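PDB 4G59: M152 protein from Murid herpesvirus 1, which probably acts as an MHC class I-like immunoevasin, keeping host MHC class I molecules and RAE-1 family NKG2D ligands from the infected cell surface. Local coordinates for residues Tyr220-Met225 with Lys232-Leu237; Ala177-Arg182 with Thr203-Ala208; Asn87-Gly92 with Asp143-Tyr148. One frame throughout, in Å; residues are numbered along the deposited sequence.

Interaction 1: Tyr220-Met225 with Lys232-Leu237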
ATOM      1  N   TYR B 220       1.435  -5.300 -12.782  1.00 38.80           N
ATOM      2  CA  TYR B 220       1.062  -4.858 -11.462  1.00 36.38           C
ATOM      3  C   TYR B 220       2.282  -5.094 -10.577  1.00 34.30           C
ATOM      4  O   TYR B 220       2.882  -6.165 -10.620  1.00 36.87           O
ATOM      5  CB  TYR B 220      -0.141  -5.680 -10.991  1.00 34.99           C
ATOM      6  CG  TYR B 220      -0.525  -5.398  -9.562  1.00 35.61           C
ATOM      7  CD1 TYR B 220      -0.883  -4.128  -9.166  1.00 35.08           C
ATOM      8  CD2 TYR B 220      -0.527  -6.409  -8.610  1.00 33.81           C
ATOM      9  CE1 TYR B 220      -1.222  -3.862  -7.864  1.00 37.28           C
ATOM     10  CE2 TYR B 220      -0.868  -6.153  -7.299  1.00 31.58           C
ATOM     11  CZ  TYR B 220      -1.208  -4.878  -6.936  1.00 34.34           C
ATOM     12  OH  TYR B 220      -1.557  -4.619  -5.634  1.00 44.86           O
ATOM     13  N   LYS B 221       2.664  -4.091  -9.796  1.00 26.96           N
ATOM     14  CA  LYS B 221       3.906  -4.160  -9.032  1.00 32.01           C
ATOM     15  C   LYS B 221       3.692  -3.547  -7.677  1.00 32.99           C
ATOM     16  O   LYS B 221       2.793  -2.716  -7.506  1.00 32.34           O
ATOM     17  CB  LYS B 221       5.034  -3.400  -9.731  1.00 30.93           C
ATOM     18  CG  LYS B 221       4.588  -2.121 -10.396  1.00 37.88           C
ATOM     19  CD  LYS B 221       5.703  -1.096 -10.507  1.00 46.06           C
ATOM     20  CE  LYS B 221       5.337  -0.030 -11.541  1.00 53.08           C
ATOM     21  NZ  LYS B 221       5.173  -0.582 -12.927  1.00 46.75           N
ATOM     22  N   TYR B 222       4.537  -3.926  -6.720  1.00 29.35           N
ATOM     23  CA  TYR B 222       4.466  -3.347  -5.385  1.00 27.51           C
ATOM     24  C   TYR B 222       5.750  -3.703  -4.667  1.00 29.21           C
ATOM     25  O   TYR B 222       6.523  -4.518  -5.176  1.00 32.16           O
ATOM     26  CB  TYR B 222       3.265  -3.920  -4.635  1.00 29.67           C
ATOM     27  CG  TYR B 222       3.177  -5.427  -4.725  1.00 29.72           C
ATOM     28  CD1 TYR B 222       4.010  -6.236  -3.966  1.00 31.88           C
ATOM     29  CD2 TYR B 222       2.261  -6.039  -5.569  1.00 30.14           C
ATOM     30  CE1 TYR B 222       3.942  -7.614  -4.041  1.00 31.65           C
ATOM     31  CE2 TYR B 222       2.182  -7.415  -5.657  1.00 27.45           C
ATOM     32  CZ  TYR B 222       3.022  -8.196  -4.887  1.00 31.99           C
ATOM     33  OH  TYR B 222       2.958  -9.564  -4.962  1.00 29.13           O
ATOM     34  N   MET B 223       5.984  -3.108  -3.499  1.00 29.26           N
ATOM     35  CA  MET B 223       7.138  -3.451  -2.657  1.00 32.02           C
ATOM     36  C   MET B 223       6.644  -3.893  -1.280  1.00 29.45           C
ATOM     37  O   MET B 223       5.626  -3.409  -0.796  1.00 33.94           O
ATOM     38  CB  MET B 223       8.121  -2.275  -2.496  1.00 35.07           C
ATOM     39  CG  MET B 223       8.931  -1.905  -3.738  1.00 43.92           C
ATOM     40  SD  MET B 223      10.104  -0.532  -3.465  1.00 45.14           S
ATOM     41  CE  MET B 223      11.252  -1.313  -2.342  1.00 36.23           C
ATOM     42  N   ARG B 224       7.363  -4.815  -0.648  1.00 31.40           N
ATOM     43  CA  ARG B 224       7.051  -5.222   0.723  1.00 30.35           C
ATOM     44  C   ARG B 224       8.271  -5.034   1.613  1.00 30.71           C
ATOM     45  O   ARG B 224       9.392  -5.389   1.218  1.00 34.36           O
ATOM     46  CB  ARG B 224       6.604  -6.687   0.761  1.00 30.25           C
ATOM     47  CG  ARG B 224       5.423  -7.008  -0.138  1.00 34.22           C
ATOM     48  CD  ARG B 224       4.160  -6.332   0.358  1.00 33.05           C
ATOM     49  NE  ARG B 224       2.976  -6.745  -0.404  1.00 36.57           N
ATOM     50  CZ  ARG B 224       2.142  -5.898  -0.997  1.00 30.70           C
ATOM     51  NH1 ARG B 224       2.348  -4.598  -0.914  1.00 34.97           N
ATOM     52  NH2 ARG B 224       1.103  -6.345  -1.668  1.00 29.51           N
ATOM     53  N   MET B 225       8.063  -4.494   2.808  1.00 31.79           N
ATOM     54  CA  MET B 225       9.153  -4.341   3.770  1.00 31.63           C
ATOM     55  C   MET B 225       8.917  -5.328   4.903  1.00 37.18           C
ATOM     56  O   MET B 225       7.795  -5.407   5.429  1.00 38.12           O
ATOM     57  CB  MET B 225       9.187  -2.908   4.327  1.00 35.61           C
ATOM     58  CG  MET B 225      10.508  -2.563   5.023  1.00 35.30           C
ATOM     59  SD  MET B 225      10.333  -1.012   5.925  1.00 28.51           S
ATOM     60  CE  MET B 225       9.434  -0.171   4.712  1.00 44.88           C
ATOM     61  N   LYS B 232      11.272  -6.591  -0.676  1.00 30.43           N
ATOM     62  CA  LYS B 232      10.842  -7.387  -1.814  1.00 33.19           C
ATOM     63  C   LYS B 232      10.176  -6.494  -2.851  1.00 34.34           C
ATOM     64  O   LYS B 232       9.240  -5.760  -2.529  1.00 35.41           O
ATOM     65  CB  LYS B 232       9.866  -8.469  -1.346  1.00 36.52           C
ATOM     66  CG  LYS B 232       9.154  -9.233  -2.443  1.00 36.32           C
ATOM     67  CD  LYS B 232       9.186 -10.733  -2.158  1.00 45.39           C
ATOM     68  CE  LYS B 232       8.188 -11.198  -1.103  1.00 38.71           C
ATOM     69  NZ  LYS B 232       6.800 -11.115  -1.616  1.00 50.60           N
ATOM     70  N   VAL B 233      10.665  -6.562  -4.089  1.00 32.15           N
ATOM     71  CA  VAL B 233      10.041  -5.885  -5.234  1.00 28.23           C
ATOM     72  C   VAL B 233       9.417  -6.995  -6.049  1.00 32.17           C
ATOM     73  O   VAL B 233      10.070  -7.994  -6.330  1.00 31.20           O
ATOM     74  CB  VAL B 233      11.073  -5.143  -6.104  1.00 28.17           C
ATOM     75  CG1 VAL B 233      10.385  -4.472  -7.310  1.00 29.30           C
ATOM     76  CG2 VAL B 233      11.833  -4.132  -5.263  1.00 26.96           C
ATOM     77  N   GLU B 234       8.148  -6.846  -6.417  1.00 30.61           N
ATOM     78  CA  GLU B 234       7.457  -7.952  -7.063  1.00 29.40           C
ATOM     79  C   GLU B 234       6.520  -7.407  -8.108  1.00 30.65           C
ATOM     80  O   GLU B 234       5.949  -6.338  -7.916  1.00 31.76           O
ATOM     81  CB  GLU B 234       6.686  -8.776  -6.028  1.00 27.13           C
ATOM     82  CG  GLU B 234       6.069 -10.075  -6.571  1.00 32.09           C
ATOM     83  CD  GLU B 234       5.877 -11.125  -5.482  1.00 35.14           C
ATOM     84  OE1 GLU B 234       6.742 -12.025  -5.340  1.00 39.55           O
ATOM     85  OE2 GLU B 234       4.870 -11.045  -4.754  1.00 35.10           O
ATOM     86  N   ALA B 235       6.366  -8.128  -9.219  1.00 31.16           N
ATOM     87  CA  ALA B 235       5.472  -7.687 -10.307  1.00 34.61           C
ATOM     88  C   ALA B 235       4.782  -8.869 -10.941  1.00 30.77           C
ATOM     89  O   ALA B 235       5.333  -9.974 -10.957  1.00 28.15           O
ATOM     90  CB  ALA B 235       6.232  -6.883 -11.382  1.00 28.08           C
ATOM     91  N   TRP B 236       3.598  -8.629 -11.496  1.00 30.96           N
ATOM     92  CA  TRP B 236       2.807  -9.676 -12.118  1.00 32.63           C
ATOM     93  C   TRP B 236       2.444  -9.355 -13.563  1.00 34.93           C
ATOM     94  O   TRP B 236       1.988  -8.242 -13.871  1.00 35.01           O
ATOM     95  CB  TRP B 236       1.528  -9.886 -11.320  1.00 32.43           C
ATOM     96  CG  TRP B 236       1.788 -10.526 -10.002  1.00 31.54           C
ATOM     97  CD1 TRP B 236       2.026  -9.899  -8.815  1.00 30.86           C
ATOM     98  CD2 TRP B 236       1.836 -11.932  -9.734  1.00 29.33           C
ATOM     99  NE1 TRP B 236       2.218 -10.833  -7.818  1.00 30.06           N
ATOM    100  CE2 TRP B 236       2.111 -12.090  -8.358  1.00 31.49           C
ATOM    101  CE3 TRP B 236       1.686 -13.071 -10.520  1.00 29.64           C
ATOM    102  CZ2 TRP B 236       2.236 -13.357  -7.754  1.00 27.79           C
ATOM    103  CZ3 TRP B 236       1.804 -14.331  -9.918  1.00 30.74           C
ATOM    104  CH2 TRP B 236       2.076 -14.460  -8.554  1.00 26.73           C
ATOM    105  N   LEU B 237       2.644 -10.345 -14.432  1.00 34.16           N
ATOM    106  CA  LEU B 237       2.298 -10.254 -15.847  1.00 36.77           C
ATOM    107  C   LEU B 237       1.206 -11.283 -16.149  1.00 38.46           C
ATOM    108  O   LEU B 237       1.219 -12.421 -15.630  1.00 35.03           O
ATOM    109  CB  LEU B 237       3.543 -10.528 -16.723  1.00 38.21           C
ATOM    110  CG  LEU B 237       3.359 -10.842 -18.216  1.00 39.28           C
ATOM    111  CD1 LEU B 237       2.936  -9.598 -18.982  1.00 41.13           C
ATOM    112  CD2 LEU B 237       4.609 -11.445 -18.856  1.00 41.52           C
TER

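Interaction 2: Ala177-Arg182 with Thr203-Ala208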
ATOM      1  N   ALA B 177      26.411   2.620  -0.452  1.00 30.90           N
ATOM      2  CA  ALA B 177      27.551   1.709  -0.225  1.00 33.75           C
ATOM      3  C   ALA B 177      27.212   0.230  -0.310  1.00 32.44           C
ATOM      4  O   ALA B 177      28.077  -0.575  -0.653  1.00 32.76           O
ATOM      5  CB  ALA B 177      28.243   1.997   1.150  1.00 23.05           C
ATOM      6  N   MET B 178      25.985  -0.143   0.048  1.00 32.52           N
ATOM      7  CA  MET B 178      25.645  -1.572   0.103  1.00 31.70           C
ATOM      8  C   MET B 178      25.052  -1.996  -1.208  1.00 30.00           C
ATOM      9  O   MET B 178      24.904  -3.185  -1.466  1.00 36.94           O
ATOM     10  CB  MET B 178      24.614  -1.875   1.187  1.00 33.49           C
ATOM     11  CG  MET B 178      25.004  -1.530   2.592  1.00 40.24           C
ATOM     12  SD  MET B 178      23.852  -2.265   3.766  1.00 46.83           S
ATOM     13  CE  MET B 178      22.288  -2.045   2.930  1.00 40.87           C
ATOM     14  N   ASP B 179      24.688  -1.011  -2.021  1.00 32.12           N
ATOM     15  CA  ASP B 179      23.918  -1.267  -3.229  1.00 34.49           C
ATOM     16  C   ASP B 179      24.737  -1.985  -4.294  1.00 38.23           C
ATOM     17  O   ASP B 179      25.594  -1.404  -4.958  1.00 40.44           O
ATOM     18  CB  ASP B 179      23.336   0.040  -3.784  1.00 34.73           C
ATOM     19  CG  ASP B 179      22.832  -0.093  -5.203  1.00 34.28           C
ATOM     20  OD1 ASP B 179      22.188  -1.110  -5.534  1.00 34.46           O
ATOM     21  OD2 ASP B 179      23.080   0.841  -5.981  1.00 41.85           O
ATOM     22  N   ASN B 180      24.430  -3.258  -4.457  1.00 41.68           N
ATOM     23  CA  ASN B 180      25.110  -4.101  -5.397  1.00 38.62           C
ATOM     24  C   ASN B 180      24.093  -5.037  -6.023  1.00 36.47           C
ATOM     25  O   ASN B 180      23.626  -5.957  -5.366  1.00 35.74           O
ATOM     26  CB  ASN B 180      26.182  -4.897  -4.662  1.00 37.89           C
ATOM     27  CG  ASN B 180      27.001  -5.761  -5.591  1.00 42.10           C
ATOM     28  OD1 ASN B 180      26.522  -6.210  -6.644  1.00 40.39           O
ATOM     29  ND2 ASN B 180      28.245  -6.007  -5.208  1.00 44.63           N
ATOM     30  N   PRO B 181      23.789  -4.832  -7.314  1.00 36.73           N
ATOM     31  CA  PRO B 181      22.768  -5.612  -8.031  1.00 31.80           C
ATOM     32  C   PRO B 181      23.043  -7.111  -7.960  1.00 36.01           C
ATOM     33  O   PRO B 181      22.104  -7.897  -8.101  1.00 34.87           O
ATOM     34  CB  PRO B 181      22.929  -5.169  -9.496  1.00 33.21           C
ATOM     35  CG  PRO B 181      23.842  -3.991  -9.493  1.00 35.43           C
ATOM     36  CD  PRO B 181      24.627  -4.024  -8.217  1.00 32.71           C
ATOM     37  N   ARG B 182      24.310  -7.498  -7.783  1.00 33.26           N
ATOM     38  CA  ARG B 182      24.665  -8.917  -7.750  1.00 37.58           C
ATOM     39  C   ARG B 182      24.386  -9.534  -6.390  1.00 36.93           C
ATOM     40  O   ARG B 182      24.381 -10.750  -6.266  1.00 37.53           O
ATOM     41  CB  ARG B 182      26.125  -9.157  -8.196  1.00 32.16           C
ATOM     42  CG  ARG B 182      26.384  -8.584  -9.584  1.00 37.09           C
ATOM     43  CD  ARG B 182      27.799  -8.761 -10.116  1.00 36.78           C
ATOM     44  NE  ARG B 182      27.774  -8.487 -11.556  1.00 34.70           N
ATOM     45  CZ  ARG B 182      27.726  -7.267 -12.080  1.00 34.72           C
ATOM     46  NH1 ARG B 182      27.725  -6.190 -11.289  1.00 32.59           N
ATOM     47  NH2 ARG B 182      27.684  -7.126 -13.396  1.00 38.47           N
ATOM     48  N   THR B 203      15.955  -8.005  -1.650  1.00 34.33           N
ATOM     49  CA  THR B 203      17.125  -7.168  -1.448  1.00 29.81           C
ATOM     50  C   THR B 203      17.105  -6.584  -0.044  1.00 30.15           C
ATOM     51  O   THR B 203      16.055  -6.575   0.610  1.00 30.94           O
ATOM     52  CB  THR B 203      17.152  -6.036  -2.503  1.00 29.56           C
ATOM     53  OG1 THR B 203      18.407  -5.341  -2.459  1.00 27.41           O
ATOM     54  CG2 THR B 203      15.964  -5.037  -2.306  1.00 29.84           C
ATOM     55  N   GLN B 204      18.257  -6.100   0.417  1.00 32.89           N
ATOM     56  CA  GLN B 204      18.366  -5.478   1.742  1.00 33.69           C
ATOM     57  C   GLN B 204      18.756  -4.006   1.632  1.00 34.67           C
ATOM     58  O   GLN B 204      19.255  -3.396   2.586  1.00 36.04           O
ATOM     59  CB  GLN B 204      19.411  -6.212   2.571  1.00 29.82           C
ATOM     60  CG  GLN B 204      19.049  -7.669   2.905  1.00 35.76           C
ATOM     61  CD  GLN B 204      20.164  -8.378   3.677  1.00 46.47           C
ATOM     62  OE1 GLN B 204      21.098  -7.739   4.170  1.00 54.19           O
ATOM     63  NE2 GLN B 204      20.070  -9.698   3.778  1.00 48.41           N
ATOM     64  N   VAL B 205      18.537  -3.453   0.447  1.00 32.95           N
ATOM     65  CA  VAL B 205      18.960  -2.107   0.120  1.00 30.18           C
ATOM     66  C   VAL B 205      17.735  -1.300  -0.292  1.00 31.10           C
ATOM     67  O   VAL B 205      17.204  -1.487  -1.384  1.00 32.03           O
ATOM     68  CB  VAL B 205      19.976  -2.137  -1.014  1.00 34.85           C
ATOM     69  CG1 VAL B 205      20.327  -0.716  -1.477  1.00 31.12           C
ATOM     70  CG2 VAL B 205      21.218  -2.872  -0.553  1.00 27.96           C
ATOM     71  N   PRO B 206      17.282  -0.401   0.594  1.00 33.07           N
ATOM     72  CA  PRO B 206      16.006   0.295   0.386  1.00 30.90           C
ATOM     73  C   PRO B 206      16.042   1.409  -0.656  1.00 32.27           C
ATOM     74  O   PRO B 206      15.940   2.598  -0.306  1.00 34.11           O
ATOM     75  CB  PRO B 206      15.704   0.895   1.769  1.00 29.17           C
ATOM     76  CG  PRO B 206      17.102   1.058   2.437  1.00 32.17           C
ATOM     77  CD  PRO B 206      17.866  -0.144   1.933  1.00 32.36           C
ATOM     78  N   LEU B 207      16.121   1.051  -1.927  1.00 29.17           N
ATOM     79  CA  LEU B 207      16.037   2.072  -2.976  1.00 30.96           C
ATOM     80  C   LEU B 207      14.662   2.083  -3.639  1.00 30.57           C
ATOM     81  O   LEU B 207      13.917   1.090  -3.583  1.00 28.92           O
ATOM     82  CB  LEU B 207      17.142   1.877  -4.020  1.00 28.43           C
ATOM     83  CG  LEU B 207      18.553   2.146  -3.511  1.00 27.55           C
ATOM     84  CD1 LEU B 207      19.617   1.520  -4.411  1.00 25.50           C
ATOM     85  CD2 LEU B 207      18.755   3.674  -3.370  1.00 24.85           C
ATOM     86  N   ALA B 208      14.315   3.210  -4.261  1.00 29.75           N
ATOM     87  CA  ALA B 208      13.044   3.284  -4.985  1.00 30.49           C
ATOM     88  C   ALA B 208      13.150   2.601  -6.339  1.00 25.86           C
ATOM     89  O   ALA B 208      13.208   3.253  -7.368  1.00 31.45           O
ATOM     90  CB  ALA B 208      12.573   4.713  -5.142  1.00 19.70           C
TER

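Interaction 3: Asn87-Gly92 with Asp143-Tyr148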
ATOM      1  N   ASN B  87     -11.373  17.720  17.361  1.00 55.98           N
ATOM      2  CA  ASN B  87     -11.881  19.095  17.319  1.00 59.67           C
ATOM      3  C   ASN B  87     -12.550  19.541  16.013  1.00 60.63           C
ATOM      4  O   ASN B  87     -13.397  20.428  16.032  1.00 65.82           O
ATOM      5  CB  ASN B  87     -10.770  20.094  17.658  1.00 54.73           C
ATOM      6  CG  ASN B  87     -10.161  19.857  19.026  1.00 65.07           C
ATOM      7  OD1 ASN B  87     -10.673  19.069  19.821  1.00 74.00           O
ATOM      8  ND2 ASN B  87      -9.063  20.552  19.310  1.00 55.44           N
ATOM      9  N   VAL B  88     -12.157  18.951  14.887  1.00 58.29           N
ATOM     10  CA  VAL B  88     -12.670  19.388  13.594  1.00 57.82           C
ATOM     11  C   VAL B  88     -13.555  18.345  12.925  1.00 56.81           C
ATOM     12  O   VAL B  88     -14.660  18.657  12.481  1.00 61.41           O
ATOM     13  CB  VAL B  88     -11.539  19.813  12.625  1.00 55.84           C
ATOM     14  CG1 VAL B  88     -12.123  20.308  11.289  1.00 47.51           C
ATOM     15  CG2 VAL B  88     -10.679  20.894  13.260  1.00 47.85           C
ATOM     16  N   PHE B  89     -13.003  17.177  12.655  1.00 57.78           N
ATOM     17  CA  PHE B  89     -13.801  16.122  12.051  1.00 54.98           C
ATOM     18  C   PHE B  89     -14.821  15.435  12.955  1.00 60.27           C
ATOM     19  O   PHE B  89     -15.949  15.184  12.562  1.00 60.73           O
ATOM     20  CB  PHE B  89     -12.925  15.166  11.261  1.00 48.75           C
ATOM     21  CG  PHE B  89     -12.497  15.734   9.949  1.00 50.84           C
ATOM     22  CD1 PHE B  89     -13.280  15.570   8.829  1.00 45.81           C
ATOM     23  CD2 PHE B  89     -11.345  16.481   9.847  1.00 46.01           C
ATOM     24  CE1 PHE B  89     -12.907  16.102   7.629  1.00 46.29           C
ATOM     25  CE2 PHE B  89     -10.973  17.021   8.647  1.00 47.78           C
ATOM     26  CZ  PHE B  89     -11.758  16.831   7.536  1.00 45.22           C
ATOM     27  N   LYS B  90     -14.386  15.116  14.163  1.00 61.03           N
ATOM     28  CA  LYS B  90     -15.236  14.562  15.205  1.00 65.40           C
ATOM     29  C   LYS B  90     -15.558  13.106  14.949  1.00 58.46           C
ATOM     30  O   LYS B  90     -16.218  12.462  15.741  1.00 69.78           O
ATOM     31  CB  LYS B  90     -16.503  15.387  15.377  1.00 64.30           C
ATOM     32  CG  LYS B  90     -16.280  16.622  16.199  1.00 63.11           C
ATOM     33  CD  LYS B  90     -17.462  17.546  16.123  1.00 70.65           C
ATOM     34  CE  LYS B  90     -17.266  18.740  17.029  1.00 74.77           C
ATOM     35  NZ  LYS B  90     -15.985  19.435  16.759  1.00 69.86           N
ATOM     36  N   ALA B  91     -15.052  12.591  13.845  1.00 61.17           N
ATOM     37  CA  ALA B  91     -15.223  11.201  13.482  1.00 58.76           C
ATOM     38  C   ALA B  91     -13.825  10.803  13.109  1.00 56.94           C
ATOM     39  O   ALA B  91     -13.104  11.591  12.516  1.00 55.58           O
ATOM     40  CB  ALA B  91     -16.144  11.070  12.314  1.00 56.14           C
ATOM     41  N   GLY B  92     -13.421   9.597  13.462  1.00 51.72           N
ATOM     42  CA  GLY B  92     -12.024   9.237  13.283  1.00 39.83           C
ATOM     43  C   GLY B  92     -11.754   8.694  11.894  1.00 46.02           C
ATOM     44  O   GLY B  92     -11.297   7.550  11.734  1.00 43.52           O
ATOM     45  N   ASP B 143     -11.708  26.475   5.836  1.00 46.10           N
ATOM     46  CA  ASP B 143     -10.776  27.299   6.602  1.00 48.99           C
ATOM     47  C   ASP B 143     -10.038  26.443   7.620  1.00 51.96           C
ATOM     48  O   ASP B 143      -8.809  26.532   7.771  1.00 48.79           O
ATOM     49  CB  ASP B 143     -11.505  28.421   7.352  1.00 69.90           C
ATOM     50  CG  ASP B 143     -12.238  29.368   6.434  1.00 69.90           C
ATOM     51  OD1 ASP B 143     -11.568  30.046   5.631  1.00 69.90           O
ATOM     52  OD2 ASP B 143     -13.483  29.449   6.543  1.00 69.90           O
ATOM     53  N   ASP B 144     -10.810  25.622   8.328  1.00 52.91           N
ATOM     54  CA  ASP B 144     -10.277  24.737   9.350  1.00 52.30           C
ATOM     55  C   ASP B 144      -9.294  23.696   8.787  1.00 49.05           C
ATOM     56  O   ASP B 144      -8.244  23.421   9.387  1.00 48.96           O
ATOM     57  CB  ASP B 144     -11.432  24.042  10.072  1.00 52.77           C
ATOM     58  CG  ASP B 144     -11.827  24.743  11.348  1.00 56.23           C
ATOM     59  OD1 ASP B 144     -11.000  25.536  11.851  1.00 54.53           O
ATOM     60  OD2 ASP B 144     -12.952  24.486  11.851  1.00 55.85           O
ATOM     61  N   ILE B 145      -9.640  23.130   7.635  1.00 42.61           N
ATOM     62  CA  ILE B 145      -8.782  22.157   6.961  1.00 47.41           C
ATOM     63  C   ILE B 145      -7.454  22.775   6.504  1.00 49.05           C
ATOM     64  O   ILE B 145      -6.380  22.188   6.679  1.00 47.99           O
ATOM     65  CB  ILE B 145      -9.499  21.547   5.759  1.00 46.45           C
ATOM     66  CG1 ILE B 145     -10.683  20.707   6.239  1.00 42.75           C
ATOM     67  CG2 ILE B 145      -8.536  20.736   4.897  1.00 44.89           C
ATOM     68  CD1 ILE B 145     -11.678  20.390   5.155  1.00 37.39           C
ATOM     69  N   ALA B 146      -7.540  23.971   5.939  1.00 47.81           N
ATOM     70  CA  ALA B 146      -6.366  24.690   5.486  1.00 47.70           C
ATOM     71  C   ALA B 146      -5.449  25.010   6.661  1.00 49.57           C
ATOM     72  O   ALA B 146      -4.221  24.908   6.555  1.00 50.73           O
ATOM     73  CB  ALA B 146      -6.784  25.962   4.764  1.00 46.09           C
ATOM     74  N   ARG B 147      -6.037  25.409   7.783  1.00 46.63           N
ATOM     75  CA  ARG B 147      -5.227  25.878   8.910  1.00 47.89           C
ATOM     76  C   ARG B 147      -4.485  24.696   9.535  1.00 47.94           C
ATOM     77  O   ARG B 147      -3.338  24.824   9.998  1.00 47.28           O
ATOM     78  CB  ARG B 147      -6.073  26.700   9.914  1.00 48.29           C
ATOM     79  CG  ARG B 147      -6.596  25.966  11.159  1.00 52.89           C
ATOM     80  CD  ARG B 147      -7.500  26.867  12.067  1.00 49.92           C
ATOM     81  NE  ARG B 147      -8.768  27.275  11.436  1.00 53.23           N
ATOM     82  CZ  ARG B 147      -9.027  28.505  10.973  1.00 46.18           C
ATOM     83  NH1 ARG B 147      -8.112  29.469  11.071  1.00 42.16           N
ATOM     84  NH2 ARG B 147     -10.195  28.776  10.409  1.00 40.28           N
ATOM     85  N   TYR B 148      -5.119  23.526   9.500  1.00 49.05           N
ATOM     86  CA  TYR B 148      -4.463  22.323   9.992  1.00 45.93           C
ATOM     87  C   TYR B 148      -3.478  21.754   8.968  1.00 46.87           C
ATOM     88  O   TYR B 148      -2.574  20.979   9.326  1.00 45.76           O
ATOM     89  CB  TYR B 148      -5.488  21.294  10.454  1.00 45.42           C
ATOM     90  CG  TYR B 148      -5.963  21.579  11.856  1.00 46.54           C
ATOM     91  CD1 TYR B 148      -5.262  21.104  12.953  1.00 47.24           C
ATOM     92  CD2 TYR B 148      -7.103  22.343  12.085  1.00 49.22           C
ATOM     93  CE1 TYR B 148      -5.687  21.371  14.242  1.00 51.22           C
ATOM     94  CE2 TYR B 148      -7.530  22.619  13.367  1.00 46.54           C
ATOM     95  CZ  TYR B 148      -6.820  22.132  14.446  1.00 53.15           C
ATOM     96  OH  TYR B 148      -7.249  22.411  15.727  1.00 54.05           O
TER

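Interaction 1: Tyr220-Met225 with Lys232-Leu237
Y222, E234 and W236 form the tight part of this contact. Y222 OH donates to E234 OE2 at 2.4 Å, a very short distance to be read with caution. W236 NE1 donates to the same Y222 OH over 3.2 Å, and the hydroxyl lies at the indole edge, in its plane. If the short contact is real, two bonds hold this one oxygen. Y222 CG sits between its own N and C (chi1 48°), and the ring starts from there and reaches over to the partner strand. The Y222 and E234 side chains lie side by side, with ring and carboxylate planes 83° apart. E234 CB comes within 3.6 Å of Y222 CE1. E234 O lies over the centre of one Y222 face. R224 NH2 lies over the centre of the other, 3.7 Å above the plane.

The two strands form an antiparallel beta hairpin. Its first strand, 220-225, is outermost in a four-stranded sheet, consistent with the immunoglobulin-like domain of an MHC class I-like chain. Y220-W236, Y222-E234 and R224-K232 are hydrogen-bonded pairs. K221-A235 and M223-V233 are non-hydrogen-bonded pairs between them. The face with Y220, Y222, R224 and W236 meets the chain of another protein. There R224 NE makes a salt bridge to an acidic side chain, and W236 stacks on an aromatic ring of that chain.

The other face is looser across the hairpin. M223 CG touches V233 CG2 at 4.0 Å, and K221 CB lies 4.0 Å from A235 CB. V233 and A235 are buried, with I211 packed against both. K221 is exposed. Its chain leads away from the partner strand, and NZ bonds to I211 O. The K221 side chain lies about 5 Å from a bound N-acetylglucosamine.

Interaction 2: Ala177-Arg182 with Thr203-Ala208
L207 lies over one face of the D179 carboxylate. L207 CD1 sits 3.7 Å from D179 CG, almost straight above it, and the two side chains cross at about a right angle. The carboxylate oxygens are taken up by other parts of the chain. OD1 accepts from W258 NE1. OD2 pairs with R14 in a salt bridge and bonds to T256 OG1.

Beside this, V205 points into the contact with both methyls. V205 CG1 meets D179 CB at 3.9 Å. V205 CG2 meets M178 CE at 3.7 Å, as the two side chains pass each other, running opposite ways. The M178 chain bends at its last torsion (chi3 -39°), and CE also comes within 3.3 Å of Q204 O.

M178 ends helix 161-178, and D179 is the first residue to leave helical geometry. Residues 204-208 belong to the loop between strands 196-203 and 210-213. The contact thus joins the end of this helix, probably of the MHC-like platform, to a loop of the probable immunoglobulin-like domain. P206 centres an inverse gamma turn in that loop, and I175 of the helix touches V205, P206 and L207.

No hydrogen bond crosses between the two segments. What meets is mainly methyl and methylene, with carbon also touching a carbonyl and a carboxylate face. The salt bridge to R14, with the W258 and T256 bonds, would favour an ionised D179.

Interaction 3: Asn87-Gly92 with Asp143-Tyr148
V88 puts its two methyls on two residues of helix 142-148. CG1 is anti to the backbone N (chi1 -178°) and meets D144 CB at 4.0 Å. CG2 is anti to the carbonyl carbon and meets Y148 CE2 at 3.6 Å. The V88 and D144 side chains cross obliquely. Those of V88 and Y148 run past each other in opposite directions. The Y148 ring also stacks on Y84. N87 ND2 comes only to 4.4 Å from Y148 OH, with no hydrogen bond between them.

F89 starts to one side of the contact, but its ring turns back to it. F89 CZ reaches I145 CG1 at 4.2 Å. V140 touches V88, F89 and I145. F89 also touches M114, and I145 touches Q112, both of strand 106-114. This places the contact where the end of helix 68-89 meets the short helix 142-148, above the eight-stranded sheet. The layout is that of an MHC class I-like platform. K90 is the first residue to leave helical geometry, with positive phi.

D144 has an unusual first torsion (chi1 -96°). Its carboxylate serves its own helix: R147 NE donates to D144 OD1 at 2.9 Å, using the anti lone pair of that oxygen. The bond is fairly straight, at 158°, and forms part of a salt bridge. D143 O lies 3.4 Å above one face of the R147 guanidinium, offset toward the rim.

The chemistry is thus divided. D144 gives V88 only its methylene, while its charge is paired with R147 along the helix. What crosses between the two helices is carbon on carbon, carried on one side by V88 and F89, with no hydrogen bond.

In the fold
Interactions 1 and 2 are buried; interaction 3 is a surface contact. Interaction 1 binds two neighbouring strands by backbone hydrogen bonds and a polar side-chain cluster. Interactions 2 and 3 each involve the end of a helix; no hydrogen bond crosses them, and their contacts are mainly apolar. Their charged groups find partners in distant parts of the chain in interaction 2 and within one helix in interaction 3. Interactions 1 and 2 touch, M223 CE packing on L207 O at 3.8 Å. The loop of interaction 2 follows strand 196-203, which pairs with strand 231-238 of interaction 1. Interaction 3 shares no helix or strand with either and lies on the opposite side of the chain's centre.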